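Local coordinates for protein 6-phospho-beta-d glycosidase (Streptococcus pyogenes, PDB 5FOO) that probably hydrolyses 6-phospho-beta-glucosides as a family 1 glycoside hydrolase, and is captured here with a 6-phosphocyclophellitol probe bound covalently in its active site, at residues 12-17 against 73-78; 364-369 against 414-419; 432-437 against 447-452. The protein carries 1 engineered substitution. All coordinates share one frame; numbering follows the deposited sequence.

Interaction 1 of 3, residues 12-17 against 73-78; sequences GATSGP and YRTSIQ
Arg74 is gripped through both of its backbone polar atoms: its N donates to Gly12 O at 3.2 Å, and its O takes an N-H from Thr14 at 2.9 Å. Ala13 CB sits over one face of the guanidinium, 3.6 Å from Arg74 NE, while Thr14 CG2 meets the phenol oxygen of Tyr73 (CG2 to OH 3.3 Å) and the Thr14 side chain runs beside that of Thr75, pointing the same way. Strands 9-13 and 72-76 are the first and second, running parallel, of the family 1 (β/α)8 barrel. Past Thr14 a side chain takes over from the backbone bonding: with chi1 at 74°, Ser76 OG stands between its own N and carbonyl carbon and accepts a hydrogen bond from Gly16 N at 2.8 Å, as helix 16-19 begins with Ser15 at its N-cap. Farther on, Gln78 and Pro17 run antiparallel alongside one another, Gln78 OE1 coming 3.6 Å from Pro17 CG; the amide is held by Glu20, Lys25 and Asn29. On the Ala13 side a water bridges Thr14 O and Arg74 NH1, and NH2 bonds to Ser365 O of strand 362-367, helping to hold the guanidinium from across the barrel, with a weak bond from NH1 to Asn164.

Interaction 2 of 3, residues 364-369 against 414-419; sequences LSENGV and HVWTPI. With JAZ (6-phosphocyclophellitol), chain G.
Glu366 and Trp416 make the dense half of this contact. Chi1 of Glu366 (176°, CG anti to the backbone N) sets CG 3.6 Å from Trp416 CB, and the extended chain beyond it brings OE2 over the indole. OE2 stands 3.7 Å above the ring plane near the rim, the carboxylate turned 66° from the indole. The same face receives the inhibitor, whose C3 lies 3.4 Å above the plane, while Thr417 CB lies against the opposite face, toward the rim. In the backbone, the seventh and eighth strands of the barrel run parallel: His414 N donates to Leu364 O at 2.9 Å, Asn367 N gives a weak bond to His414 O, and Trp416 N reaches Asn367 O at 2.9 Å from well above the carbonyl plane. Away from the Glu366-Trp416 pair the join is looser and partly mediated by water, although still buried. One water links Ser365 O to His414 ND1, 2.7 Å from each, while NE2, on the other side of the imidazole, is hydrogen-bonded to Ser72. Beyond Asn367 direct backbone N-H...O bonding stops; Gly368 CA makes a CA-H...O contact with Trp416 O, and a second water joins that oxygen to Val369 N. Glu366 opens the Glu-Asn-Gly sequence that carries the nucleophile in family 1 enzymes. The 1.5 Å bond from Glu366 OE2 to C5 of 6-phosphocyclophellitol is the ester expected when a nucleophilic carboxylate opens the epoxide, consistent with the retaining, double-displacement mechanism of family 1, in which this carboxylate would form the glycosyl-enzyme intermediate.

Interaction 3 of 3, residues 432-437 against 447-452; sequences YGLVEN and KASAYW. With JAZ (6-phosphocyclophellitol), chain G.
Lys447 holds the loop 433-434 at two points. Its NZ donates to Gly433 O at 2.8 Å, approaching tilted from the carbonyl plane, and its backbone N bonds to Leu434 O, also at 2.8 Å but within that carbonyl's plane. The ammonium group is buried, and salt bridges to Glu374 and Asp420 probably help to offset its charge. Between the two anchor points the lysine chain is extended beyond CG and follows the loop: Lys447 CG touches Leu434 O at 3.2 Å, and Lys447 CE comes 3.7 Å from Glu436 N. Packing against the helix follows on the Leu434 side. Leu434 CB meets Ala450 CB at 4.0 Å, and Leu434 CD2 leans against Ser449 OG at 3.5 Å, a hydroxyl that is bonded to Asp386; Val435 CG2 touches Ala450 CB more distantly. At the other end of the loop Tyr432 turns to the active site, where its OH is modelled 2.4 Å from phosphate oxygen O13 of the inhibitor, a hydrogen bond whose exact length is doubtful. Tyr432 also meets Trp416, which packs on the inhibitor's ring, edge to face. The contact thus ties the loop that carries the phosphate-contacting Tyr432 to the start of helix 448-459, directly after the small antiparallel pair 435-437 and 444-446, with Ser449 and Trp452 resting on helix 387-405.

The three contacts follow one another along the chain, all within a single family 1 fold. Interactions 1 and 2, with centres 11 Å apart, belong to the same closed parallel sheet: strand 9-13 borders strand 410-416 where the barrel closes, and Ala13 O receives a probable hydrogen bond from Thr417 OG1 at that seam. Interaction 3 is not part of the barrel sheet; its centre is about 11 Å from that of interaction 2 and 18 Å from that of interaction 1. Backbone bonds from Leu434 N to Thr417 O and from Val435 N to Pro418 O join it to interaction 2. The loop after strand 410-416 thereby connects the nucleophile's end of the pocket with the phosphate end.

Interaction 1 of 3, residues 12-17 against 73-78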
loop_
_atom_site.group_PDB
_atom_site.type_symbol
_atom_site.label_atom_id
_atom_site.label_comp_id
_atom_site.label_asym_id
_atom_site.label_seq_id
_atom_site.Cartn_x
_atom_site.Cartn_y
_atom_site.Cartn_z
ATOM N N GLY A 12 -3.011 1.559 -12.559
ATOM C CA GLY A 12 -2.475 2.251 -11.429
ATOM C C GLY A 12 -3.316 2.002 -10.226
ATOM O O GLY A 12 -4.356 1.356 -10.310
ATOM N N ALA A 13 -2.774 2.483 -9.118
ATOM C CA ALA A 13 -3.255 2.286 -7.805
ATOM C C ALA A 13 -3.600 3.638 -7.103
ATOM O O ALA A 13 -2.895 4.653 -7.255
ATOM C CB ALA A 13 -2.192 1.581 -7.018
ATOM N N THR A 14 -4.658 3.558 -6.291
ATOM C CA THR A 14 -5.164 4.587 -5.390
ATOM C C THR A 14 -5.779 3.862 -4.168
ATOM O O THR A 14 -5.593 2.641 -4.009
ATOM C CB THR A 14 -6.121 5.547 -6.134
ATOM O OG1 THR A 14 -6.420 6.671 -5.333
ATOM C CG2 THR A 14 -7.438 4.880 -6.578
ATOM N N SER A 15 -6.450 4.621 -3.309
ATOM C CA SER A 15 -7.178 4.089 -2.188
ATOM C C SER A 15 -8.485 4.872 -2.014
ATOM O O SER A 15 -8.633 5.980 -2.533
ATOM C CB SER A 15 -6.313 4.181 -0.939
ATOM O OG SER A 15 -6.171 5.509 -0.528
ATOM N N GLY A 16 -9.457 4.289 -1.336
ATOM C CA GLY A 16 -10.742 4.968 -1.045
ATOM C C GLY A 16 -10.514 6.344 -0.350
ATOM O O GLY A 16 -11.060 7.376 -0.780
ATOM N N PRO A 17 -9.710 6.362 0.716
ATOM C CA PRO A 17 -9.520 7.611 1.450
ATOM C C PRO A 17 -8.832 8.717 0.632
ATOM O O PRO A 17 -9.138 9.890 0.820
ATOM C CB PRO A 17 -8.673 7.186 2.654
ATOM C CG PRO A 17 -8.943 5.732 2.828
ATOM C CD PRO A 17 -9.113 5.217 1.420
ATOM N N TYR A 73 -7.187 -1.775 -12.265
ATOM C CA TYR A 73 -7.301 -0.594 -11.381
ATOM C C TYR A 73 -7.397 -1.116 -9.948
ATOM O O TYR A 73 -8.310 -1.873 -9.652
ATOM C CB TYR A 73 -8.558 0.206 -11.706
ATOM C CG TYR A 73 -8.877 1.460 -10.890
ATOM C CD1 TYR A 73 -8.244 2.677 -11.133
ATOM C CD2 TYR A 73 -9.842 1.439 -9.880
ATOM C CE1 TYR A 73 -8.609 3.858 -10.419
ATOM C CE2 TYR A 73 -10.185 2.578 -9.166
ATOM C CZ TYR A 73 -9.565 3.798 -9.429
ATOM O OH TYR A 73 -9.944 4.929 -8.689
ATOM N N ARG A 74 -6.471 -0.678 -9.077
ATOM C CA ARG A 74 -6.523 -1.001 -7.644
ATOM C C ARG A 74 -6.965 0.195 -6.829
ATOM O O ARG A 74 -6.400 1.287 -6.939
ATOM C CB ARG A 74 -5.184 -1.522 -7.149
ATOM C CG ARG A 74 -5.241 -2.134 -5.740
ATOM C CD ARG A 74 -4.632 -1.256 -4.650
ATOM N NE ARG A 74 -3.189 -1.043 -4.811
ATOM C CZ ARG A 74 -2.400 -0.476 -3.870
ATOM N NH1 ARG A 74 -2.889 -0.059 -2.682
ATOM N NH2 ARG A 74 -1.106 -0.373 -4.073
ATOM N N THR A 75 -8.036 -0.005 -6.087
ATOM C CA THR A 75 -8.436 0.913 -5.051
ATOM C C THR A 75 -8.778 0.146 -3.745
ATOM O O THR A 75 -8.509 -1.018 -3.612
ATOM C CB THR A 75 -9.604 1.816 -5.532
ATOM O OG1 THR A 75 -9.740 2.961 -4.663
ATOM C CG2 THR A 75 -10.922 1.071 -5.617
ATOM N N SER A 76 -9.339 0.827 -2.765
ATOM C CA SER A 76 -9.723 0.186 -1.542
ATOM C C SER A 76 -11.156 0.493 -1.232
ATOM O O SER A 76 -11.712 1.503 -1.667
ATOM C CB SER A 76 -8.796 0.579 -0.383
ATOM O OG SER A 76 -9.033 1.906 0.076
ATOM N N ILE A 77 -11.763 -0.453 -0.511
ATOM C CA ILE A 77 -13.096 -0.276 0.102
ATOM C C ILE A 77 -12.834 0.199 1.534
ATOM O O ILE A 77 -12.030 -0.423 2.279
ATOM C CB ILE A 77 -13.911 -1.602 0.102
ATOM C CG1 ILE A 77 -14.258 -2.064 -1.325
ATOM C CG2 ILE A 77 -15.176 -1.501 0.937
ATOM C CD1 ILE A 77 -14.896 -3.460 -1.412
ATOM N N GLN A 78 -13.513 1.284 1.894
ATOM C CA GLN A 78 -13.483 1.869 3.262
ATOM C C GLN A 78 -14.477 1.216 4.148
ATOM O O GLN A 78 -15.646 1.319 3.897
ATOM C CB GLN A 78 -13.752 3.357 3.248
ATOM C CG GLN A 78 -12.648 4.141 2.521
ATOM C CD GLN A 78 -12.698 5.644 2.815
ATOM O OE1 GLN A 78 -12.339 6.082 3.890
ATOM N NE2 GLN A 78 -13.131 6.421 1.837
HETATM O O HOH W 1 -5.434 0.767 -1.700
#

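Interaction 2 of 3, residues 364-369 against 414-419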
loop_
_atom_site.group_PDB
_atom_site.type_symbol
_atom_site.label_atom_id
_atom_site.label_comp_id
_atom_site.label_asym_id
_atom_site.label_seq_id
_atom_site.Cartn_x
_atom_site.Cartn_y
_atom_site.Cartn_z
ATOM N N LEU A 364 4.125 -5.493 -8.981
ATOM C CA LEU A 364 4.645 -4.272 -8.401
ATOM C C LEU A 364 3.471 -3.356 -8.302
ATOM O O LEU A 364 3.031 -2.766 -9.296
ATOM C CB LEU A 364 5.731 -3.689 -9.262
ATOM C CG LEU A 364 6.460 -2.437 -8.757
ATOM C CD1 LEU A 364 6.973 -2.627 -7.352
ATOM C CD2 LEU A 364 7.637 -2.155 -9.679
ATOM N N SER A 365 2.966 -3.223 -7.085
ATOM C CA SER A 365 1.622 -2.710 -6.836
ATOM C C SER A 365 1.548 -1.217 -6.598
ATOM O O SER A 365 0.415 -0.647 -6.566
ATOM C CB SER A 365 0.984 -3.485 -5.650
ATOM O OG SER A 365 1.971 -3.717 -4.634
ATOM N N GLU A 366 2.710 -0.566 -6.452
ATOM C CA GLU A 366 2.716 0.882 -6.249
ATOM C C GLU A 366 4.114 1.385 -6.616
ATOM O O GLU A 366 5.061 1.117 -5.933
ATOM C CB GLU A 366 2.413 1.202 -4.765
ATOM C CG GLU A 366 2.485 2.670 -4.356
ATOM C CD GLU A 366 2.597 2.939 -2.858
ATOM O OE1 GLU A 366 3.043 2.093 -2.083
ATOM O OE2 GLU A 366 2.205 4.159 -2.442
ATOM N N ASN A 367 4.237 2.090 -7.711
ATOM C CA ASN A 367 5.535 2.602 -8.104
ATOM C C ASN A 367 5.224 3.896 -8.757
ATOM O O ASN A 367 4.421 3.903 -9.643
ATOM C CB ASN A 367 6.245 1.651 -9.085
ATOM C CG ASN A 367 7.531 2.197 -9.595
ATOM O OD1 ASN A 367 7.656 2.538 -10.762
ATOM N ND2 ASN A 367 8.497 2.298 -8.720
ATOM N N GLY A 368 5.837 4.991 -8.290
ATOM C CA GLY A 368 5.646 6.303 -8.867
ATOM C C GLY A 368 6.562 7.312 -8.217
ATOM O O GLY A 368 7.366 6.977 -7.309
ATOM N N VAL A 369 6.455 8.525 -8.725
ATOM C CA VAL A 369 7.288 9.657 -8.300
ATOM C C VAL A 369 6.408 10.911 -8.179
ATOM O O VAL A 369 5.577 11.224 -9.053
ATOM C CB VAL A 369 8.489 9.924 -9.254
ATOM C CG1 VAL A 369 8.056 10.323 -10.658
ATOM C CG2 VAL A 369 9.394 11.009 -8.643
ATOM N N HIS A 414 1.525 -1.482 -11.476
ATOM C CA HIS A 414 0.560 -0.449 -11.196
ATOM C C HIS A 414 1.361 0.857 -10.798
ATOM O O HIS A 414 2.126 0.884 -9.852
ATOM C CB HIS A 414 -0.404 -0.900 -10.064
ATOM C CG HIS A 414 -1.637 -1.610 -10.530
ATOM N ND1 HIS A 414 -2.710 -1.846 -9.706
ATOM C CD2 HIS A 414 -1.990 -2.097 -11.751
ATOM C CE1 HIS A 414 -3.665 -2.457 -10.387
ATOM N NE2 HIS A 414 -3.244 -2.618 -11.634
ATOM N N VAL A 415 1.103 1.927 -11.521
ATOM C CA VAL A 415 1.632 3.224 -11.249
ATOM C C VAL A 415 0.844 3.847 -10.058
ATOM O O VAL A 415 -0.382 3.928 -10.059
ATOM C CB VAL A 415 1.510 4.162 -12.463
ATOM C CG1 VAL A 415 2.129 5.512 -12.087
ATOM C CG2 VAL A 415 2.230 3.594 -13.680
ATOM N N TRP A 416 1.581 4.332 -9.061
ATOM C CA TRP A 416 1.022 5.280 -8.115
ATOM C C TRP A 416 1.130 6.735 -8.630
ATOM O O TRP A 416 2.278 7.192 -8.789
ATOM C CB TRP A 416 1.653 5.171 -6.741
ATOM C CG TRP A 416 0.838 5.987 -5.788
ATOM C CD1 TRP A 416 0.956 7.346 -5.505
ATOM C CD2 TRP A 416 -0.228 5.519 -5.061
ATOM N NE1 TRP A 416 -0.039 7.732 -4.646
ATOM C CE2 TRP A 416 -0.760 6.624 -4.322
ATOM C CE3 TRP A 416 -0.793 4.255 -4.901
ATOM C CZ2 TRP A 416 -1.841 6.487 -3.490
ATOM C CZ3 TRP A 416 -1.865 4.112 -4.061
ATOM C CH2 TRP A 416 -2.376 5.201 -3.347
ATOM N N THR A 417 0.147 7.165 -9.389
ATOM C CA THR A 417 -1.277 7.034 -9.120
ATOM C C THR A 417 -1.947 7.465 -10.445
ATOM O O THR A 417 -1.393 8.309 -11.160
ATOM C CB THR A 417 -1.792 7.719 -7.877
ATOM O OG1 THR A 417 -3.056 7.138 -7.537
ATOM C CG2 THR A 417 -1.912 9.209 -8.109
ATOM N N PRO A 418 -3.093 6.883 -10.808
ATOM C CA PRO A 418 -3.661 7.343 -12.080
ATOM C C PRO A 418 -3.979 8.842 -12.171
ATOM O O PRO A 418 -3.663 9.476 -13.164
ATOM C CB PRO A 418 -4.954 6.540 -12.182
ATOM C CG PRO A 418 -4.580 5.282 -11.551
ATOM C CD PRO A 418 -3.803 5.677 -10.335
ATOM N N ILE A 419 -4.660 9.348 -11.160
ATOM C CA ILE A 419 -5.083 10.713 -11.075
ATOM C C ILE A 419 -4.603 11.281 -9.735
ATOM O O ILE A 419 -4.775 10.645 -8.709
ATOM C CB ILE A 419 -6.614 10.780 -11.138
ATOM C CG1 ILE A 419 -7.119 10.218 -12.476
ATOM C CG2 ILE A 419 -7.104 12.223 -10.928
ATOM C CD1 ILE A 419 -8.612 9.983 -12.519
HETATM C C2 JAZ G . 0.982 7.135 -0.791
HETATM C C3 JAZ G . 0.252 5.777 -0.865
HETATM C C4 JAZ G . 1.133 4.663 -0.312
HETATM C C5 JAZ G . 2.461 4.548 -1.048
HETATM C C6 JAZ G . 3.156 5.891 -1.101
HETATM C C7 JAZ G . 2.248 7.002 -1.629
HETATM C C8 JAZ G . 2.995 8.319 -1.823
HETATM O O9 JAZ G . 3.449 8.741 -0.540
HETATM P P10 JAZ G . 3.581 10.296 -0.241
HETATM O O11 JAZ G . 4.018 10.345 1.180
HETATM O O12 JAZ G . 2.377 11.030 -0.663
HETATM O O13 JAZ G . 4.627 10.783 -1.145
HETATM O O14 JAZ G . 3.693 6.208 0.190
HETATM O O15 JAZ G . 0.186 8.174 -1.373
HETATM O O16 JAZ G . -0.899 5.891 -0.067
HETATM O O17 JAZ G . 0.439 3.428 -0.356
HETATM O O HOH W 2 -1.910 -1.925 -7.090
HETATM O O HOH W 3 3.891 8.748 -10.603
#

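Interaction 3 of 3, residues 432-437 against 447-452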
loop_
_atom_site.group_PDB
_atom_site.type_symbol
_atom_site.label_atom_id
_atom_site.label_comp_id
_atom_site.label_asym_id
_atom_site.label_seq_id
_atom_site.Cartn_x
_atom_site.Cartn_y
_atom_site.Cartn_z
ATOM N N TYR A 432 1.571 12.832 -7.959
ATOM C CA TYR A 432 2.022 11.544 -8.527
ATOM C C TYR A 432 1.268 11.084 -9.813
ATOM O O TYR A 432 1.609 10.088 -10.388
ATOM C CB TYR A 432 1.836 10.427 -7.473
ATOM C CG TYR A 432 2.853 10.386 -6.339
ATOM C CD1 TYR A 432 2.720 11.176 -5.194
ATOM C CD2 TYR A 432 3.938 9.520 -6.398
ATOM C CE1 TYR A 432 3.648 11.114 -4.145
ATOM C CE2 TYR A 432 4.866 9.440 -5.358
ATOM C CZ TYR A 432 4.729 10.248 -4.225
ATOM O OH TYR A 432 5.695 10.137 -3.226
ATOM N N GLY A 433 0.251 11.807 -10.258
ATOM C CA GLY A 433 -0.648 11.307 -11.271
ATOM C C GLY A 433 -0.020 11.198 -12.630
ATOM O O GLY A 433 0.882 12.006 -13.018
ATOM N N LEU A 434 -0.512 10.228 -13.389
ATOM C CA LEU A 434 -0.380 10.302 -14.849
ATOM C C LEU A 434 -1.344 11.385 -15.388
ATOM O O LEU A 434 -1.192 11.892 -16.477
ATOM C CB LEU A 434 -0.804 8.956 -15.451
ATOM C CG LEU A 434 -0.030 7.732 -15.049
ATOM C CD1 LEU A 434 -0.767 6.491 -15.544
ATOM C CD2 LEU A 434 1.415 7.787 -15.561
ATOM N N VAL A 435 -2.389 11.660 -14.637
ATOM C CA VAL A 435 -3.431 12.593 -15.000
ATOM C C VAL A 435 -3.560 13.605 -13.873
ATOM O O VAL A 435 -3.748 13.249 -12.712
ATOM C CB VAL A 435 -4.778 11.869 -15.161
ATOM C CG1 VAL A 435 -5.897 12.848 -15.533
ATOM C CG2 VAL A 435 -4.642 10.750 -16.224
ATOM N N GLU A 436 -3.526 14.869 -14.258
ATOM C CA GLU A 436 -3.576 15.997 -13.343
ATOM C C GLU A 436 -4.988 16.120 -12.825
ATOM O O GLU A 436 -5.932 15.907 -13.577
ATOM C CB GLU A 436 -3.229 17.263 -14.169
ATOM C CG GLU A 436 -3.386 18.560 -13.443
ATOM C CD GLU A 436 -3.212 19.781 -14.333
ATOM O OE1 GLU A 436 -2.982 19.683 -15.586
ATOM O OE2 GLU A 436 -3.353 20.846 -13.717
ATOM N N ASN A 437 -5.140 16.509 -11.587
ATOM C CA ASN A 437 -6.413 16.927 -11.068
ATOM C C ASN A 437 -6.313 18.377 -10.589
ATOM O O ASN A 437 -5.408 18.736 -9.837
ATOM C CB ASN A 437 -6.869 16.089 -9.870
ATOM C CG ASN A 437 -8.325 16.330 -9.511
ATOM O OD1 ASN A 437 -9.145 16.757 -10.364
ATOM N ND2 ASN A 437 -8.677 16.029 -8.294
ATOM N N LYS A 447 -1.503 14.022 -18.326
ATOM C CA LYS A 447 -0.157 14.565 -18.482
ATOM C C LYS A 447 0.516 13.775 -19.590
ATOM O O LYS A 447 0.004 12.712 -20.042
ATOM C CB LYS A 447 0.662 14.472 -17.178
ATOM C CG LYS A 447 -0.076 14.893 -15.938
ATOM C CD LYS A 447 0.832 14.873 -14.698
ATOM C CE LYS A 447 0.026 15.079 -13.419
ATOM N NZ LYS A 447 0.694 14.620 -12.178
ATOM N N ALA A 448 1.659 14.277 -20.052
ATOM C CA ALA A 448 2.422 13.514 -21.029
ATOM C C ALA A 448 2.670 12.059 -20.619
ATOM O O ALA A 448 2.764 11.198 -21.491
ATOM C CB ALA A 448 3.750 14.163 -21.311
ATOM N N SER A 449 2.835 11.787 -19.331
ATOM C CA SER A 449 3.158 10.423 -18.924
ATOM C C SER A 449 1.963 9.506 -19.138
ATOM O O SER A 449 2.159 8.334 -19.356
ATOM C CB SER A 449 3.631 10.330 -17.483
ATOM O OG SER A 449 2.629 10.837 -16.688
ATOM N N ALA A 450 0.750 10.037 -19.134
ATOM C CA ALA A 450 -0.429 9.212 -19.413
ATOM C C ALA A 450 -0.404 8.625 -20.831
ATOM O O ALA A 450 -0.817 7.467 -21.005
ATOM C CB ALA A 450 -1.704 10.010 -19.217
ATOM N N TYR A 451 0.018 9.434 -21.825
ATOM C CA TYR A 451 0.125 8.992 -23.224
ATOM C C TYR A 451 1.316 8.085 -23.400
ATOM O O TYR A 451 1.259 7.135 -24.190
ATOM C CB TYR A 451 0.123 10.170 -24.232
ATOM C CG TYR A 451 -1.180 10.910 -24.138
ATOM C CD1 TYR A 451 -2.387 10.325 -24.590
ATOM C CD2 TYR A 451 -1.238 12.162 -23.563
ATOM C CE1 TYR A 451 -3.596 10.988 -24.460
ATOM C CE2 TYR A 451 -2.428 12.821 -23.403
ATOM C CZ TYR A 451 -3.588 12.231 -23.849
ATOM O OH TYR A 451 -4.726 12.918 -23.685
ATOM N N TRP A 452 2.377 8.295 -22.648
ATOM C CA TRP A 452 3.489 7.377 -22.727
ATOM C C TRP A 452 3.099 5.996 -22.171
ATOM O O TRP A 452 3.439 4.941 -22.786
ATOM C CB TRP A 452 4.726 7.902 -22.048
ATOM C CG TRP A 452 5.833 6.891 -21.910
ATOM C CD1 TRP A 452 6.853 6.614 -22.799
ATOM C CD2 TRP A 452 6.049 6.058 -20.780
ATOM N NE1 TRP A 452 7.648 5.608 -22.291
ATOM C CE2 TRP A 452 7.172 5.258 -21.054
ATOM C CE3 TRP A 452 5.362 5.883 -19.557
ATOM C CZ2 TRP A 452 7.641 4.314 -20.149
ATOM C CZ3 TRP A 452 5.826 4.944 -18.663
ATOM C CH2 TRP A 452 6.971 4.183 -18.952
HETATM C C2 JAZ G . 0.982 7.135 -0.791
HETATM C C3 JAZ G . 0.252 5.777 -0.865
HETATM C C4 JAZ G . 1.133 4.663 -0.312
HETATM C C5 JAZ G . 2.461 4.548 -1.048
HETATM C C6 JAZ G . 3.156 5.891 -1.101
HETATM C C7 JAZ G . 2.248 7.002 -1.629
HETATM C C8 JAZ G . 2.995 8.319 -1.823
HETATM O O9 JAZ G . 3.449 8.741 -0.540
HETATM P P10 JAZ G . 3.581 10.296 -0.241
HETATM O O11 JAZ G . 4.018 10.345 1.180
HETATM O O12 JAZ G . 2.377 11.030 -0.663
HETATM O O13 JAZ G . 4.627 10.783 -1.145
HETATM O O14 JAZ G . 3.693 6.208 0.190
HETATM O O15 JAZ G . 0.186 8.174 -1.373
HETATM O O16 JAZ G . -0.899 5.891 -0.067
HETATM O O17 JAZ G . 0.439 3.428 -0.356
#